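Local structure of absent in melanoma 1 protein (3CW3) at residues A[24-29]-A[47-52]; A[63-68]-A[85-90]. The protein may suppress malignant melanoma, possibly through the cytoskeleton, and belongs to the beta/gamma-crystallin family; this chain is one of its beta/gamma-crystallin domains. All coordinates share one frame; numbering follows the deposited sequence.

Interaction 1. Residues A[24-29]-A[47-52]; sequences DCSSWS and EQPNFE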
ATOM      1  N   ASP A  24      -3.338 -11.337   4.748  1.00 15.73           N
ATOM      2  CA  ASP A  24      -2.921 -11.676   3.394  1.00 16.72           C
ATOM      3  C   ASP A  24      -3.747 -10.925   2.357  1.00 17.09           C
ATOM      4  O   ASP A  24      -4.916 -11.252   2.125  1.00 15.98           O
ATOM      5  CB  ASP A  24      -3.040 -13.185   3.159  1.00 17.34           C
ATOM      6  CG  ASP A  24      -2.407 -13.620   1.848  1.00 20.89           C
ATOM      7  OD1 ASP A  24      -2.158 -12.747   0.989  1.00 19.30           O
ATOM      8  OD2 ASP A  24      -2.166 -14.835   1.669  1.00 21.90           O
ATOM      9  N   CYS A  25      -3.126  -9.917   1.745  1.00 16.35           N
ATOM     10  CA  CYS A  25      -3.755  -9.096   0.707  1.00 17.99           C
ATOM     11  C   CYS A  25      -3.116  -9.424  -0.641  1.00 16.32           C
ATOM     12  O   CYS A  25      -3.384  -8.745  -1.633  1.00 15.79           O
ATOM     13  CB  CYS A  25      -3.506  -7.600   0.953  1.00 19.28           C
ATOM     14  SG  CYS A  25      -3.858  -6.958   2.580  1.00 26.32           S
ATOM     15  N   SER A  26      -2.267 -10.446  -0.676  1.00 15.94           N
ATOM     16  CA  SER A  26      -1.554 -10.784  -1.907  1.00 17.20           C
ATOM     17  C   SER A  26      -2.408 -11.177  -3.112  1.00 17.77           C
ATOM     18  O   SER A  26      -1.944 -11.086  -4.248  1.00 18.48           O
ATOM     19  CB  SER A  26      -0.512 -11.878  -1.638  1.00 17.70           C
ATOM     20  OG  SER A  26      -1.117 -13.125  -1.358  1.00 19.48           O
ATOM     21  N   SER A  27      -3.645 -11.604  -2.879  1.00 15.73           N
ATOM     22  CA  SER A  27      -4.510 -11.988  -3.987  1.00 16.24           C
ATOM     23  C   SER A  27      -5.182 -10.762  -4.600  1.00 15.52           C
ATOM     24  O   SER A  27      -5.806 -10.855  -5.655  1.00 15.87           O
ATOM     25  CB  SER A  27      -5.583 -12.970  -3.514  1.00 16.06           C
ATOM     26  OG  SER A  27      -6.574 -12.303  -2.753  1.00 21.50           O
ATOM     27  N   TRP A  28      -5.060  -9.618  -3.932  1.00 15.64           N
ATOM     28  CA  TRP A  28      -5.667  -8.378  -4.414  1.00 13.91           C
ATOM     29  C   TRP A  28      -4.978  -7.867  -5.681  1.00 14.46           C
ATOM     30  O   TRP A  28      -3.774  -7.603  -5.674  1.00 14.20           O
ATOM     31  CB  TRP A  28      -5.571  -7.280  -3.351  1.00 16.08           C
ATOM     32  CG  TRP A  28      -6.288  -7.550  -2.055  1.00 17.23           C
ATOM     33  CD1 TRP A  28      -6.828  -8.734  -1.633  1.00 17.03           C
ATOM     34  CD2 TRP A  28      -6.499  -6.610  -0.992  1.00 16.74           C
ATOM     35  NE1 TRP A  28      -7.361  -8.586  -0.371  1.00 18.49           N
ATOM     36  CE2 TRP A  28      -7.171  -7.294   0.045  1.00 16.92           C
ATOM     37  CE3 TRP A  28      -6.179  -5.257  -0.815  1.00 14.45           C
ATOM     38  CZ2 TRP A  28      -7.534  -6.669   1.244  1.00 17.97           C
ATOM     39  CZ3 TRP A  28      -6.537  -4.635   0.378  1.00 15.99           C
ATOM     40  CH2 TRP A  28      -7.210  -5.344   1.393  1.00 16.12           C
ATOM     41  N   SER A  29      -5.747  -7.717  -6.755  1.00 13.14           N
ATOM     42  CA  SER A  29      -5.222  -7.209  -8.020  1.00 16.04           C
ATOM     43  C   SER A  29      -5.544  -5.716  -8.056  1.00 16.80           C
ATOM     44  O   SER A  29      -6.704  -5.327  -8.201  1.00 17.32           O
ATOM     45  CB  SER A  29      -5.895  -7.921  -9.196  1.00 16.64           C
ATOM     46  OG  SER A  29      -5.378  -7.469 -10.434  1.00 15.70           O
ATOM     47  N   GLU A  47       5.026  -5.851   2.561  1.00 16.38           N
ATOM     48  CA  GLU A  47       5.323  -6.442   1.267  1.00 15.59           C
ATOM     49  C   GLU A  47       4.855  -7.895   1.177  1.00 14.79           C
ATOM     50  O   GLU A  47       4.453  -8.359   0.111  1.00 14.92           O
ATOM     51  CB  GLU A  47       6.830  -6.368   1.019  1.00 18.53           C
ATOM     52  CG  GLU A  47       7.332  -7.260  -0.097  1.00 18.54           C
ATOM     53  CD  GLU A  47       8.846  -7.307  -0.155  1.00 20.94           C
ATOM     54  OE1 GLU A  47       9.488  -7.301   0.920  1.00 20.45           O
ATOM     55  OE2 GLU A  47       9.390  -7.364  -1.274  1.00 22.21           O
ATOM     56  N   GLN A  48       4.902  -8.608   2.296  1.00 14.75           N
ATOM     57  CA  GLN A  48       4.507 -10.012   2.308  1.00 18.02           C
ATOM     58  C   GLN A  48       3.391 -10.318   3.295  1.00 17.61           C
ATOM     59  O   GLN A  48       3.130  -9.540   4.209  1.00 16.86           O
ATOM     60  CB  GLN A  48       5.723 -10.882   2.638  1.00 19.77           C
ATOM     61  CG  GLN A  48       6.949 -10.530   1.811  1.00 26.52           C
ATOM     62  CD  GLN A  48       8.107 -11.471   2.052  1.00 28.75           C
ATOM     63  OE1 GLN A  48       8.487 -11.729   3.193  1.00 29.92           O
ATOM     64  NE2 GLN A  48       8.681 -11.986   0.971  1.00 33.32           N
ATOM     65  N   PRO A  49       2.709 -11.462   3.112  1.00 16.26           N
ATOM     66  CA  PRO A  49       1.621 -11.851   4.010  1.00 16.25           C
ATOM     67  C   PRO A  49       2.130 -12.043   5.436  1.00 14.77           C
ATOM     68  O   PRO A  49       3.328 -12.207   5.662  1.00 13.97           O
ATOM     69  CB  PRO A  49       1.121 -13.160   3.399  1.00 15.47           C
ATOM     70  CG  PRO A  49       1.388 -12.974   1.940  1.00 16.57           C
ATOM     71  CD  PRO A  49       2.779 -12.370   1.955  1.00 14.57           C
ATOM     72  N   ASN A  50       1.209 -12.014   6.392  1.00 15.04           N
ATOM     73  CA  ASN A  50       1.538 -12.196   7.796  1.00 16.26           C
ATOM     74  C   ASN A  50       2.481 -11.140   8.366  1.00 17.41           C
ATOM     75  O   ASN A  50       3.284 -11.419   9.261  1.00 15.73           O
ATOM     76  CB  ASN A  50       2.102 -13.602   8.010  1.00 17.64           C
ATOM     77  CG  ASN A  50       1.104 -14.678   7.613  1.00 21.76           C
ATOM     78  OD1 ASN A  50      -0.026 -14.692   8.098  1.00 23.67           O
ATOM     79  ND2 ASN A  50       1.512 -15.571   6.722  1.00 22.04           N
ATOM     80  N   PHE A  51       2.373  -9.928   7.831  1.00 16.11           N
ATOM     81  CA  PHE A  51       3.150  -8.789   8.296  1.00 17.22           C
ATOM     82  C   PHE A  51       4.660  -9.012   8.302  1.00 18.92           C
ATOM     83  O   PHE A  51       5.334  -8.785   9.305  1.00 18.35           O
ATOM     84  CB  PHE A  51       2.639  -8.411   9.691  1.00 17.24           C
ATOM     85  CG  PHE A  51       1.136  -8.501   9.816  1.00 17.32           C
ATOM     86  CD1 PHE A  51       0.543  -9.468  10.627  1.00 17.55           C
ATOM     87  CD2 PHE A  51       0.315  -7.655   9.075  1.00 16.93           C
ATOM     88  CE1 PHE A  51      -0.843  -9.596  10.694  1.00 17.34           C
ATOM     89  CE2 PHE A  51      -1.072  -7.771   9.135  1.00 18.62           C
ATOM     90  CZ  PHE A  51      -1.654  -8.746   9.948  1.00 19.39           C
ATOM     91  N   GLU A  52       5.184  -9.444   7.160  1.00 18.89           N
ATOM     92  CA  GLU A  52       6.610  -9.709   7.006  1.00 20.64           C
ATOM     93  C   GLU A  52       7.136  -8.939   5.802  1.00 19.77           C
ATOM     94  O   GLU A  52       6.354  -8.415   5.008  1.00 21.01           O
ATOM     95  CB  GLU A  52       6.847 -11.205   6.773  1.00 21.04           C
ATOM     96  CG  GLU A  52       6.407 -12.116   7.906  1.00 26.59           C
ATOM     97  CD  GLU A  52       7.205 -11.889   9.172  1.00 29.74           C
ATOM     98  OE1 GLU A  52       8.404 -11.553   9.070  1.00 32.15           O
ATOM     99  OE2 GLU A  52       6.641 -12.061  10.271  1.00 30.88           O
TER

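Interaction 2. Residues A[63-68]-A[85-90]; sequences LELSGL and KPVVIG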
ATOM      1  N   LEU A  63      -1.520   8.947   0.295  1.00 20.83           N
ATOM      2  CA  LEU A  63      -0.260   8.576  -0.330  1.00 19.31           C
ATOM      3  C   LEU A  63      -0.525   7.882  -1.655  1.00 18.96           C
ATOM      4  O   LEU A  63      -1.216   6.865  -1.711  1.00 17.53           O
ATOM      5  CB  LEU A  63       0.541   7.638   0.577  1.00 18.54           C
ATOM      6  CG  LEU A  63       1.865   7.117  -0.004  1.00 18.10           C
ATOM      7  CD1 LEU A  63       2.844   8.263  -0.204  1.00 16.05           C
ATOM      8  CD2 LEU A  63       2.458   6.089   0.938  1.00 17.52           C
ATOM      9  N   GLU A  64       0.011   8.445  -2.729  1.00 18.98           N
ATOM     10  CA  GLU A  64      -0.155   7.834  -4.035  1.00 21.66           C
ATOM     11  C   GLU A  64       0.964   6.809  -4.120  1.00 22.37           C
ATOM     12  O   GLU A  64       2.129   7.162  -4.300  1.00 24.93           O
ATOM     13  CB  GLU A  64      -0.014   8.876  -5.144  1.00 22.95           C
ATOM     14  CG  GLU A  64      -0.232   8.320  -6.538  1.00 28.81           C
ATOM     15  CD  GLU A  64      -0.290   9.409  -7.593  1.00 33.21           C
ATOM     16  OE1 GLU A  64      -1.230  10.232  -7.550  1.00 33.89           O
ATOM     17  OE2 GLU A  64       0.607   9.442  -8.462  1.00 36.40           O
ATOM     18  N   LEU A  65       0.609   5.538  -3.964  1.00 21.64           N
ATOM     19  CA  LEU A  65       1.595   4.469  -3.998  1.00 21.73           C
ATOM     20  C   LEU A  65       1.810   3.910  -5.392  1.00 21.35           C
ATOM     21  O   LEU A  65       0.869   3.757  -6.169  1.00 21.32           O
ATOM     22  CB  LEU A  65       1.180   3.327  -3.065  1.00 21.70           C
ATOM     23  CG  LEU A  65       2.209   2.889  -2.021  1.00 23.63           C
ATOM     24  CD1 LEU A  65       1.789   1.552  -1.441  1.00 20.17           C
ATOM     25  CD2 LEU A  65       3.586   2.783  -2.644  1.00 22.87           C
ATOM     26  N   SER A  66       3.065   3.595  -5.685  1.00 21.08           N
ATOM     27  CA  SER A  66       3.458   3.044  -6.973  1.00 19.90           C
ATOM     28  C   SER A  66       4.879   2.507  -6.832  1.00 20.98           C
ATOM     29  O   SER A  66       5.501   2.638  -5.772  1.00 20.28           O
ATOM     30  CB  SER A  66       3.449   4.138  -8.040  1.00 20.92           C
ATOM     31  OG  SER A  66       4.446   5.110  -7.757  1.00 20.96           O
ATOM     32  N   GLY A  67       5.384   1.907  -7.905  1.00 18.67           N
ATOM     33  CA  GLY A  67       6.736   1.385  -7.897  1.00 16.68           C
ATOM     34  C   GLY A  67       6.874  -0.030  -7.380  1.00 17.15           C
ATOM     35  O   GLY A  67       5.880  -0.728  -7.155  1.00 15.96           O
ATOM     36  N   LEU A  68       8.121  -0.453  -7.193  1.00 16.67           N
ATOM     37  CA  LEU A  68       8.414  -1.792  -6.698  1.00 16.75           C
ATOM     38  C   LEU A  68       9.077  -1.688  -5.328  1.00 16.16           C
ATOM     39  O   LEU A  68       9.803  -0.730  -5.051  1.00 16.88           O
ATOM     40  CB  LEU A  68       9.346  -2.521  -7.671  1.00 14.94           C
ATOM     41  CG  LEU A  68       8.872  -2.608  -9.127  1.00 17.64           C
ATOM     42  CD1 LEU A  68      10.016  -3.096 -10.008  1.00 17.36           C
ATOM     43  CD2 LEU A  68       7.669  -3.540  -9.226  1.00 16.70           C
ATOM     44  N   LYS A  85       3.659  -3.404 -13.585  1.00 19.61           N
ATOM     45  CA  LYS A  85       3.022  -4.395 -12.727  1.00 21.51           C
ATOM     46  C   LYS A  85       2.218  -3.737 -11.609  1.00 20.85           C
ATOM     47  O   LYS A  85       2.698  -2.822 -10.941  1.00 20.16           O
ATOM     48  CB  LYS A  85       4.077  -5.361 -12.169  1.00 25.53           C
ATOM     49  CG  LYS A  85       4.054  -6.720 -12.884  1.00 29.62           C
ATOM     50  CD  LYS A  85       5.353  -7.512 -12.770  1.00 32.55           C
ATOM     51  CE  LYS A  85       6.424  -6.974 -13.712  1.00 34.28           C
ATOM     52  NZ  LYS A  85       7.000  -5.672 -13.241  1.00 37.95           N
ATOM     53  N   PRO A  86       0.965  -4.177 -11.411  1.00 18.83           N
ATOM     54  CA  PRO A  86       0.116  -3.606 -10.362  1.00 19.43           C
ATOM     55  C   PRO A  86       0.815  -3.635  -9.009  1.00 17.76           C
ATOM     56  O   PRO A  86       1.589  -4.547  -8.722  1.00 16.87           O
ATOM     57  CB  PRO A  86      -1.114  -4.511 -10.379  1.00 18.65           C
ATOM     58  CG  PRO A  86      -1.199  -4.929 -11.816  1.00 21.79           C
ATOM     59  CD  PRO A  86       0.246  -5.235 -12.145  1.00 21.00           C
ATOM     60  N   VAL A  87       0.552  -2.627  -8.187  1.00 18.04           N
ATOM     61  CA  VAL A  87       1.143  -2.582  -6.859  1.00 16.58           C
ATOM     62  C   VAL A  87       0.625  -3.799  -6.103  1.00 17.05           C
ATOM     63  O   VAL A  87      -0.571  -4.088  -6.129  1.00 15.60           O
ATOM     64  CB  VAL A  87       0.720  -1.301  -6.099  1.00 17.87           C
ATOM     65  CG1 VAL A  87       1.090  -1.418  -4.622  1.00 17.70           C
ATOM     66  CG2 VAL A  87       1.401  -0.088  -6.715  1.00 17.85           C
ATOM     67  N   VAL A  88       1.523  -4.525  -5.451  1.00 16.29           N
ATOM     68  CA  VAL A  88       1.116  -5.691  -4.682  1.00 17.13           C
ATOM     69  C   VAL A  88       1.371  -5.468  -3.194  1.00 16.91           C
ATOM     70  O   VAL A  88       2.477  -5.105  -2.787  1.00 16.41           O
ATOM     71  CB  VAL A  88       1.871  -6.963  -5.131  1.00 17.49           C
ATOM     72  CG1 VAL A  88       1.504  -8.133  -4.224  1.00 17.17           C
ATOM     73  CG2 VAL A  88       1.524  -7.292  -6.581  1.00 16.20           C
ATOM     74  N   ILE A  89       0.334  -5.676  -2.390  1.00 15.40           N
ATOM     75  CA  ILE A  89       0.436  -5.525  -0.943  1.00 15.46           C
ATOM     76  C   ILE A  89       0.293  -6.914  -0.323  1.00 15.09           C
ATOM     77  O   ILE A  89      -0.656  -7.644  -0.629  1.00 14.78           O
ATOM     78  CB  ILE A  89      -0.675  -4.592  -0.395  1.00 14.66           C
ATOM     79  CG1 ILE A  89      -0.541  -3.200  -1.014  1.00 16.81           C
ATOM     80  CG2 ILE A  89      -0.576  -4.493   1.121  1.00 15.55           C
ATOM     81  CD1 ILE A  89      -1.641  -2.235  -0.601  1.00 18.50           C
ATOM     82  N   GLY A  90       1.241  -7.280   0.538  1.00 15.55           N
ATOM     83  CA  GLY A  90       1.212  -8.590   1.171  1.00 14.30           C
ATOM     84  C   GLY A  90       0.241  -8.702   2.332  1.00 14.43           C
ATOM     85  O   GLY A  90      -0.459  -9.702   2.480  1.00 15.27           O
TER
HETATM   86  O   HOH W   1       4.364  -1.375  -9.393  1.00 29.74           O

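Interaction 1. Residues A[24-29]-A[47-52]
The carboxylate arm of Asp24 runs alongside the ring of Pro49 where two surface loops of a beta/gamma-crystallin Greek-key domain meet. Segment 24-29 belongs to the loop between strands 16-18 and 33-40, and segment 47-52 to the loop between strands 42-46 and 55-58. The contact is small, 119 Å² summed over both sides, and is carried by van der Waals touches on the proline ring. Followed outward, Asp24 starts with CB 4.2 Å from Pro49 CB. Its CG stands anti to the backbone N (chi1 -171°), which carries the carboxylate alongside the ring, 3.9 Å from Pro49 CG. One oxygen, OD2, lies along Pro49 CB and CG, while OD1 makes the closest approach, 3.7 Å to Pro49 CG. That same OD1 is gripped twice from its own loop. The backbone N of Ser26 gives it a 2.8 Å bond nearly in line with the C-O bond, closing an Asx turn; the N-H...O angle is 147°. Ser26 OG donates to OD1 at 2.6 Å on the syn side, toward the other oxygen. Two donors on one oxygen should limit rotation of the carboxylate and keep it beside the proline. Directly after Asp24, a type I turn from Cys25 to Trp28 closes with Trp28 N bonded to Cys25 O, and Cys25 CB sits over the centre of the indole face. Across the loops, Gln23 and Asn50 share a backbone hydrogen bond. Ser26 also reaches Pro49 directly, its OG standing 4.1 Å from Pro49 CG.

Interaction 2. Residues A[63-68]-A[85-90]
A small, largely apolar contact, extended by a water bridge, brings the edge strand 61-66 of the four-stranded sheet against the loop that leads into strand 91-95. Val87 carries it. This buried side chain points toward the strand, and its two methyls divide the work. CG2 rests on the strand's backbone, 3.8 Å from Ser66 CA and 3.9 Å from Leu65 O. CG1, anti to the backbone N (chi1 168°), faces the Leu65 side chain, whose CD1 lies 4.4 Å away. The nearest CA atoms of the two segments, those of Ser66 and Val87, are 6.1 Å apart, and the valine methyls span the gap. Both segments fall within the second Greek-key motif of the beta/gamma-crystallin domain, joined by 16 residues without helix or strand. Leu65 and Val87 also pack on Ile34 of strand 33-40, the neighbour of 61-66 in the sheet, while Val87 shares a backbone hydrogen bond with Ser31. At Gly67 a water joins the two segments. Gly67 O and Lys85 O, one from each segment, both face this same water molecule, at 2.8 Å and 2.7 Å. Gly67 turns the chain with a positive phi of 87°, a conformation easily adopted by glycine. The carbonyls of Ser66 and Gly67 also bind a glycerol, probably from the crystallisation liquor. Farther along the loop, Val88 O accepts a hydrogen bond from the indole NE1 of Trp69.

Interactions 1 and 2 follow one another along the chain, their centres about 12 Å apart, and meet at residues 89-90, just before strand 91-95. Cys25 N probably donates to Gly90 O at 2.8 Å, and Cys25 CB packs 3.3 Å from Ile89 O. Gly90 O also touches the pair of interaction 1, lying 3.8 Å from Asp24 OD1 and from Pro49 CG. The run 85-90 thus passes from strand 61-66 in interaction 2 to the meeting of the two surface loops in interaction 1. A glycerol, probably from the crystallisation liquor, lies about 3 Å from the Leu65 side chain of interaction 2.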